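PDB 1BYR: protein (endonuclease) from Salmonella typhimurium, which is an endonuclease of the phospholipase D superfamily, with a PLD-like domain built around a mixed beta sheet and two copies of the chain in its assembly. Local coordinates for residues V59-G64 with F90-D95; A34-A39 with N111-A116. All blocks are in the same frame, centred on the assembly; numbering follows the deposited sequence.

Contact 1: V59-G64 with F90-D95; sequences VIDERG and FPIQHD
Asp61 lays its side chain against the backbone of Ile92 and Gln93, CB resting 3.5 Å from Gln93 O and OD1 3.6 Å from Ile92 CA. CG of Asp61, anti to the backbone N (chi1 -180°), is carried toward the 90-95 loop. Gln93 N donates to Asp61 OD1 over 2.8 Å in an almost straight bond (177° at the hydrogen), reaching the oxygen from above the carboxylate plane, 44° out of it. The other oxygen serves the turn that follows the strand: Gly64 N donates to Asp61 OD2, an Asx motif, so the two oxygens tie the strand end both to its own turn and to the loop. Water 1 extends the link, giving one hydrogen to Asp61 OD2 and the other to Pro91 O. The Arg63 chain, bent at chi3, brings NH1 to 2.6 Å from Pro91 O, near the guanidinium plane, while water 1 sits above one face, offset toward the rim. This is the C-terminal end of strand 55-61, an inner parallel strand of the PLD-like fold, and the loop beside it leads into His94 and Lys96, the His-x-Lys of the HKD signature of the superfamily. Gln93, centre of an inverse gamma turn, extends its side chain toward Val59. Its OE1 comes to 3.2 Å from Val59 O, two acceptors side by side without a bond, whereas NE2 donates to Asp87 OD2 and so settles the amide. Beyond it, helix 131-146 brings Trp141 and Trp145 onto Val59 and Arg144 onto Phe90 and Gln93. Ile92 and His94 also meet the second subunit, where His94 ND1 is hydrogen-bonded to Glu122 of that neighbouring chain.

Contact 2: A34-A39 with N111-A116; sequences AYSFTA and NFTKAA
Tyr35 and Asn111 cross obliquely, with the ring and amide planes 58° apart; Asn111 ND2 comes in at the ring edge, 3.7 Å from Tyr35 CD2, and also touches Tyr35 CB at 3.5 Å. The same nitrogen donates to water 2 in a short bond of 2.7 Å; that water also accepts from Tyr35 N and, over a longer 3.2 Å, from Phe112 N, and donates to Ser36 O, joining the two backbones. Ser36 OG stands above one face of the Tyr35 ring, while Ser36 CB presses on Thr113 CG2 at 3.4 Å, tighter than usual van der Waals contact. Phe112 meets Ala34 CB with its ring edge, at 3.6 Å from CD2. Its carbonyl carries the backbone link: Thr38 N donates nearly along the C=O direction, and Ala39 N reaches Phe112 O from above the carbonyl plane, so one oxygen holds two consecutive amides just before helix 40-51. Thr38 also lies across Thr113 and Lys114: its OG1, buried and without a polar partner in the model, is 3.5 Å from Thr113 CG2 and close to Lys114 CD. Thr113 has its OG1 between the backbone N and the carbonyl carbon (chi1 69°), where it accepts from Ala116 N and caps the N-terminus of helix 114-118. The contact thus joins the N-terminal ends of helices 40-51 and 114-118 just past the C-terminal end of strand 29-34, with Phe37 turned away onto strand 55-61 and helix 68-79, and Phe112 packed on Met32 of strand 29-34.

How the contacts relate
Contacts 1 and 2 lie with centres 12 Å apart, and contact 1 is nested along the chain inside the loop closed by contact 2: segments come in the order 34-39, 59-64, 90-95, 111-116. They share the sheet through neighbouring parallel strands 29-34 and 55-61, whose ends pair where Asp61 N meets Ala34 O and Val59 O meets Ala34 N, probable hydrogen bonds. Tyr35 bridges the two directly, its CE1 packing on Asp61 OD2 and on Ile92 CG2, and its ring meeting that of His94. This is consistent with the loops after both strands lining the region of the His-x-Lys signature; of contact 2, only Asn111 is within reach of the second subunit.

Contact 1: V59-G64 with F90-D95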
ATOM      1  N   VAL A  59      16.038   1.866   2.452  1.00  8.67           N
ATOM      2  CA  VAL A  59      15.859   1.781   3.904  1.00  9.80           C
ATOM      3  C   VAL A  59      14.728   0.806   4.140  1.00  9.42           C
ATOM      4  O   VAL A  59      13.632   0.975   3.598  1.00  9.91           O
ATOM      5  CB  VAL A  59      15.475   3.129   4.553  1.00 10.68           C
ATOM      6  CG1 VAL A  59      16.703   3.987   4.678  1.00 16.74           C
ATOM      7  CG2 VAL A  59      14.399   3.820   3.743  1.00  9.74           C
ATOM      8  N   ILE A  60      14.998  -0.233   4.924  1.00  6.89           N
ATOM      9  CA  ILE A  60      13.988  -1.242   5.198  1.00  6.57           C
ATOM     10  C   ILE A  60      13.726  -1.431   6.683  1.00  7.71           C
ATOM     11  O   ILE A  60      14.521  -1.017   7.524  1.00  5.80           O
ATOM     12  CB  ILE A  60      14.414  -2.597   4.599  1.00  5.86           C
ATOM     13  CG1 ILE A  60      15.569  -3.193   5.413  1.00  5.26           C
ATOM     14  CG2 ILE A  60      14.855  -2.394   3.159  1.00  6.84           C
ATOM     15  CD1 ILE A  60      16.151  -4.495   4.820  1.00  2.00           C
ATOM     16  N   ASP A  61      12.589  -2.042   7.000  1.00  8.00           N
ATOM     17  CA  ASP A  61      12.222  -2.324   8.374  1.00  7.55           C
ATOM     18  C   ASP A  61      13.220  -3.319   8.953  1.00  9.95           C
ATOM     19  O   ASP A  61      13.559  -4.314   8.300  1.00 11.10           O
ATOM     20  CB  ASP A  61      10.818  -2.937   8.434  1.00  6.30           C
ATOM     21  CG  ASP A  61      10.401  -3.242   9.842  1.00  4.90           C
ATOM     22  OD1 ASP A  61      10.153  -2.284  10.594  1.00  7.48           O
ATOM     23  OD2 ASP A  61      10.328  -4.434  10.189  1.00  6.90           O
ATOM     24  N   GLU A  62      13.666  -3.067  10.179  1.00 10.88           N
ATOM     25  CA  GLU A  62      14.644  -3.942  10.822  1.00 10.93           C
ATOM     26  C   GLU A  62      14.103  -5.238  11.405  1.00 11.42           C
ATOM     27  O   GLU A  62      14.562  -6.325  11.043  1.00 11.63           O
ATOM     28  CB  GLU A  62      15.384  -3.176  11.918  1.00 12.83           C
ATOM     29  CG  GLU A  62      16.611  -3.890  12.441  1.00 18.27           C
ATOM     30  CD  GLU A  62      17.417  -3.030  13.390  1.00 21.98           C
ATOM     31  OE1 GLU A  62      17.735  -1.868  13.032  1.00 25.46           O
ATOM     32  OE2 GLU A  62      17.726  -3.517  14.499  1.00 24.96           O
ATOM     33  N   ARG A  63      13.124  -5.142  12.302  1.00 11.13           N
ATOM     34  CA  ARG A  63      12.567  -6.341  12.940  1.00 10.49           C
ATOM     35  C   ARG A  63      11.970  -7.382  12.016  1.00  7.96           C
ATOM     36  O   ARG A  63      12.033  -8.576  12.308  1.00  8.59           O
ATOM     37  CB  ARG A  63      11.514  -5.950  13.973  1.00 12.60           C
ATOM     38  CG  ARG A  63      12.005  -5.023  15.060  1.00 17.84           C
ATOM     39  CD  ARG A  63      10.893  -4.850  16.087  1.00 23.46           C
ATOM     40  NE  ARG A  63       9.991  -5.998  16.064  1.00 22.52           N
ATOM     41  CZ  ARG A  63       8.684  -5.929  15.841  1.00 25.46           C
ATOM     42  NH1 ARG A  63       8.109  -4.762  15.621  1.00 27.79           N
ATOM     43  NH2 ARG A  63       7.953  -7.036  15.839  1.00 28.95           N
ATOM     44  N   GLY A  64      11.377  -6.928  10.917  1.00  7.74           N
ATOM     45  CA  GLY A  64      10.764  -7.845   9.978  1.00  9.17           C
ATOM     46  C   GLY A  64      11.696  -8.369   8.901  1.00 10.45           C
ATOM     47  O   GLY A  64      11.251  -8.995   7.948  1.00 10.01           O
ATOM     48  N   PHE A  90      10.491   2.496  14.421  1.00 11.73           N
ATOM     49  CA  PHE A  90       9.042   2.384  14.346  1.00 11.70           C
ATOM     50  C   PHE A  90       8.630   0.939  14.645  1.00 11.14           C
ATOM     51  O   PHE A  90       9.341  -0.003  14.272  1.00  9.15           O
ATOM     52  CB  PHE A  90       8.552   2.778  12.940  1.00 12.07           C
ATOM     53  CG  PHE A  90       8.917   4.191  12.523  1.00 12.06           C
ATOM     54  CD1 PHE A  90      10.121   4.455  11.871  1.00 10.62           C
ATOM     55  CD2 PHE A  90       8.045   5.247  12.757  1.00  9.97           C
ATOM     56  CE1 PHE A  90      10.448   5.738  11.459  1.00  7.42           C
ATOM     57  CE2 PHE A  90       8.371   6.531  12.346  1.00 10.43           C
ATOM     58  CZ  PHE A  90       9.582   6.773  11.691  1.00  8.03           C
ATOM     59  N   PRO A  91       7.507   0.732  15.365  1.00 10.65           N
ATOM     60  CA  PRO A  91       7.167  -0.672  15.600  1.00 10.53           C
ATOM     61  C   PRO A  91       7.291  -1.428  14.272  1.00 10.35           C
ATOM     62  O   PRO A  91       7.770  -2.562  14.231  1.00 11.90           O
ATOM     63  CB  PRO A  91       5.733  -0.606  16.135  1.00  8.06           C
ATOM     64  CG  PRO A  91       5.685   0.699  16.846  1.00  7.98           C
ATOM     65  CD  PRO A  91       6.555   1.643  16.024  1.00 10.06           C
ATOM     66  N   ILE A  92       6.842  -0.793  13.191  1.00  9.31           N
ATOM     67  CA  ILE A  92       6.953  -1.363  11.843  1.00  8.82           C
ATOM     68  C   ILE A  92       7.146  -0.258  10.792  1.00  9.07           C
ATOM     69  O   ILE A  92       6.342   0.671  10.723  1.00  7.82           O
ATOM     70  CB  ILE A  92       5.676  -2.160  11.412  1.00  9.24           C
ATOM     71  CG1 ILE A  92       5.320  -3.239  12.439  1.00  7.13           C
ATOM     72  CG2 ILE A  92       5.918  -2.827  10.042  1.00  8.78           C
ATOM     73  CD1 ILE A  92       4.224  -4.154  11.954  1.00  6.23           C
ATOM     74  N   GLN A  93       8.237  -0.315  10.016  1.00  9.66           N
ATOM     75  CA  GLN A  93       8.433   0.643   8.921  1.00  8.56           C
ATOM     76  C   GLN A  93       7.694  -0.112   7.831  1.00  9.43           C
ATOM     77  O   GLN A  93       8.276  -0.911   7.092  1.00 10.45           O
ATOM     78  CB  GLN A  93       9.907   0.805   8.531  1.00  6.56           C
ATOM     79  CG  GLN A  93      10.191   2.137   7.857  1.00  6.39           C
ATOM     80  CD  GLN A  93      11.446   2.120   7.002  1.00  8.30           C
ATOM     81  OE1 GLN A  93      11.457   1.600   5.900  1.00 10.43           O
ATOM     82  NE2 GLN A  93      12.502   2.693   7.524  1.00  6.06           N
ATOM     83  N   HIS A  94       6.393   0.133   7.759  1.00  9.95           N
ATOM     84  CA  HIS A  94       5.492  -0.571   6.844  1.00  7.92           C
ATOM     85  C   HIS A  94       5.382  -0.153   5.372  1.00  7.17           C
ATOM     86  O   HIS A  94       4.735  -0.855   4.586  1.00  3.49           O
ATOM     87  CB  HIS A  94       4.092  -0.587   7.489  1.00  9.03           C
ATOM     88  CG  HIS A  94       3.207  -1.703   7.028  1.00  8.54           C
ATOM     89  ND1 HIS A  94       2.031  -1.488   6.356  1.00  8.28           N
ATOM     90  CD2 HIS A  94       3.349  -3.049   7.126  1.00  6.76           C
ATOM     91  CE1 HIS A  94       1.459  -2.650   6.073  1.00  7.62           C
ATOM     92  NE2 HIS A  94       2.246  -3.611   6.524  1.00  9.32           N
ATOM     93  N   ASP A  95       6.007   0.962   4.988  1.00  7.22           N
ATOM     94  CA  ASP A  95       5.953   1.442   3.605  1.00  7.40           C
ATOM     95  C   ASP A  95       6.541   0.477   2.583  1.00  9.04           C
ATOM     96  O   ASP A  95       7.548  -0.183   2.844  1.00  8.82           O
ATOM     97  CB  ASP A  95       6.712   2.769   3.450  1.00  6.31           C
ATOM     98  CG  ASP A  95       6.265   3.821   4.441  1.00  7.61           C
ATOM     99  OD1 ASP A  95       6.838   3.865   5.550  1.00  7.15           O
ATOM    100  OD2 ASP A  95       5.346   4.606   4.115  1.00  6.36           O
TER
HETATM  101  O   HOH W   1       8.811  -4.611  12.406  1.00  6.01           O

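Contact 2: A34-A39 with N111-A116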
ATOM      1  N   ALA A  34      11.005  -0.356   2.291  1.00  6.08           N
ATOM      2  CA  ALA A  34      10.382  -1.658   2.277  1.00  5.92           C
ATOM      3  C   ALA A  34      10.182  -2.231   3.663  1.00  5.93           C
ATOM      4  O   ALA A  34      10.902  -1.892   4.592  1.00  6.91           O
ATOM      5  CB  ALA A  34      11.224  -2.615   1.460  1.00  6.38           C
ATOM      6  N   TYR A  35       9.183  -3.098   3.794  1.00  7.82           N
ATOM      7  CA  TYR A  35       8.939  -3.798   5.048  1.00  7.13           C
ATOM      8  C   TYR A  35       9.655  -5.106   4.682  1.00  7.49           C
ATOM      9  O   TYR A  35      10.863  -5.098   4.504  1.00  9.87           O
ATOM     10  CB  TYR A  35       7.437  -4.002   5.247  1.00  7.65           C
ATOM     11  CG  TYR A  35       7.067  -4.904   6.404  1.00  7.28           C
ATOM     12  CD1 TYR A  35       7.799  -4.897   7.585  1.00  9.09           C
ATOM     13  CD2 TYR A  35       5.979  -5.757   6.315  1.00  7.76           C
ATOM     14  CE1 TYR A  35       7.454  -5.727   8.649  1.00  9.46           C
ATOM     15  CE2 TYR A  35       5.626  -6.592   7.371  1.00  7.71           C
ATOM     16  CZ  TYR A  35       6.363  -6.571   8.538  1.00  9.17           C
ATOM     17  OH  TYR A  35       6.002  -7.384   9.591  1.00 10.67           O
ATOM     18  N   SER A  36       8.940  -6.211   4.530  1.00  7.04           N
ATOM     19  CA  SER A  36       9.593  -7.455   4.123  1.00  8.17           C
ATOM     20  C   SER A  36      10.334  -7.237   2.799  1.00  9.44           C
ATOM     21  O   SER A  36       9.723  -6.892   1.791  1.00  8.30           O
ATOM     22  CB  SER A  36       8.552  -8.541   3.956  1.00  7.76           C
ATOM     23  OG  SER A  36       7.695  -8.515   5.057  1.00  8.28           O
ATOM     24  N   PHE A  37      11.648  -7.472   2.809  1.00  8.76           N
ATOM     25  CA  PHE A  37      12.524  -7.253   1.658  1.00  8.21           C
ATOM     26  C   PHE A  37      13.168  -8.593   1.267  1.00  9.82           C
ATOM     27  O   PHE A  37      14.250  -8.921   1.753  1.00  9.33           O
ATOM     28  CB  PHE A  37      13.574  -6.227   2.118  1.00  8.56           C
ATOM     29  CG  PHE A  37      14.471  -5.696   1.037  1.00  8.41           C
ATOM     30  CD1 PHE A  37      13.989  -4.838   0.059  1.00  7.19           C
ATOM     31  CD2 PHE A  37      15.830  -6.008   1.041  1.00  8.24           C
ATOM     32  CE1 PHE A  37      14.846  -4.284  -0.898  1.00  6.34           C
ATOM     33  CE2 PHE A  37      16.693  -5.464   0.090  1.00  5.63           C
ATOM     34  CZ  PHE A  37      16.202  -4.607  -0.881  1.00  6.52           C
ATOM     35  N   THR A  38      12.521  -9.353   0.381  1.00  9.37           N
ATOM     36  CA  THR A  38      13.040 -10.682   0.011  1.00  9.40           C
ATOM     37  C   THR A  38      12.988 -11.175  -1.449  1.00  9.90           C
ATOM     38  O   THR A  38      13.749 -12.077  -1.812  1.00 10.31           O
ATOM     39  CB  THR A  38      12.342 -11.803   0.846  1.00  8.92           C
ATOM     40  OG1 THR A  38      10.960 -11.876   0.474  1.00  8.82           O
ATOM     41  CG2 THR A  38      12.423 -11.523   2.339  1.00  8.46           C
ATOM     42  N   ALA A  39      12.111 -10.619  -2.277  1.00  7.48           N
ATOM     43  CA  ALA A  39      11.973 -11.088  -3.662  1.00  8.23           C
ATOM     44  C   ALA A  39      13.230 -11.051  -4.538  1.00  9.12           C
ATOM     45  O   ALA A  39      13.703  -9.978  -4.920  1.00  9.01           O
ATOM     46  CB  ALA A  39      10.842 -10.327  -4.353  1.00  6.90           C
ATOM     47  N   ASN A 111       4.173  -5.903  -1.087  1.00  5.05           N
ATOM     48  CA  ASN A 111       5.457  -5.997  -0.377  1.00  7.78           C
ATOM     49  C   ASN A 111       6.420  -6.607  -1.377  1.00  8.09           C
ATOM     50  O   ASN A 111       6.008  -7.311  -2.297  1.00  8.75           O
ATOM     51  CB  ASN A 111       5.393  -6.925   0.833  1.00  6.95           C
ATOM     52  CG  ASN A 111       4.821  -6.258   2.042  1.00  9.01           C
ATOM     53  OD1 ASN A 111       3.703  -6.559   2.459  1.00 13.04           O
ATOM     54  ND2 ASN A 111       5.562  -5.346   2.621  1.00  5.66           N
ATOM     55  N   PHE A 112       7.707  -6.358  -1.190  1.00 10.13           N
ATOM     56  CA  PHE A 112       8.689  -6.874  -2.119  1.00  8.65           C
ATOM     57  C   PHE A 112       9.107  -8.278  -1.739  1.00  8.18           C
ATOM     58  O   PHE A 112      10.248  -8.548  -1.335  1.00  9.97           O
ATOM     59  CB  PHE A 112       9.861  -5.883  -2.192  1.00  7.29           C
ATOM     60  CG  PHE A 112       9.414  -4.472  -2.484  1.00  7.33           C
ATOM     61  CD1 PHE A 112       8.873  -4.147  -3.718  1.00  9.48           C
ATOM     62  CD2 PHE A 112       9.432  -3.502  -1.496  1.00  6.79           C
ATOM     63  CE1 PHE A 112       8.347  -2.877  -3.961  1.00  7.50           C
ATOM     64  CE2 PHE A 112       8.914  -2.246  -1.732  1.00  6.65           C
ATOM     65  CZ  PHE A 112       8.369  -1.932  -2.966  1.00  6.61           C
ATOM     66  N   THR A 113       8.138  -9.173  -1.877  1.00  7.21           N
ATOM     67  CA  THR A 113       8.285 -10.573  -1.550  1.00  7.54           C
ATOM     68  C   THR A 113       7.638 -11.442  -2.594  1.00  8.84           C
ATOM     69  O   THR A 113       6.844 -10.993  -3.421  1.00  8.02           O
ATOM     70  CB  THR A 113       7.577 -10.923  -0.231  1.00  9.51           C
ATOM     71  OG1 THR A 113       6.154 -10.826  -0.431  1.00  9.07           O
ATOM     72  CG2 THR A 113       8.004  -9.981   0.873  1.00  6.91           C
ATOM     73  N   LYS A 114       7.986 -12.716  -2.497  1.00  8.58           N
ATOM     74  CA  LYS A 114       7.470 -13.769  -3.369  1.00 12.59           C
ATOM     75  C   LYS A 114       5.937 -13.938  -3.132  1.00 13.09           C
ATOM     76  O   LYS A 114       5.128 -13.985  -4.085  1.00 11.90           O
ATOM     77  CB  LYS A 114       8.220 -15.085  -3.056  1.00 15.56           C
ATOM     78  CG  LYS A 114       9.649 -14.908  -2.412  1.00 21.64           C
ATOM     79  CD  LYS A 114       9.661 -14.194  -1.014  1.00 17.25           C
ATOM     80  CE  LYS A 114       9.007 -14.975   0.133  1.00 18.60           C
ATOM     81  NZ  LYS A 114       7.578 -14.573   0.386  1.00 12.72           N
ATOM     82  N   ALA A 115       5.539 -14.003  -1.862  1.00 10.61           N
ATOM     83  CA  ALA A 115       4.126 -14.156  -1.522  1.00  8.21           C
ATOM     84  C   ALA A 115       3.321 -13.000  -2.120  1.00  8.71           C
ATOM     85  O   ALA A 115       2.214 -13.195  -2.611  1.00  9.04           O
ATOM     86  CB  ALA A 115       3.956 -14.210  -0.015  1.00  4.76           C
ATOM     87  N   ALA A 116       3.893 -11.799  -2.099  1.00  7.60           N
ATOM     88  CA  ALA A 116       3.223 -10.620  -2.652  1.00  7.67           C
ATOM     89  C   ALA A 116       3.043 -10.684  -4.174  1.00  8.11           C
ATOM     90  O   ALA A 116       2.079 -10.140  -4.731  1.00  7.90           O
ATOM     91  CB  ALA A 116       4.013  -9.373  -2.297  1.00  7.57           C
TER
HETATM   92  O   HOH W   2       7.955  -4.665   1.468  1.00  7.36           O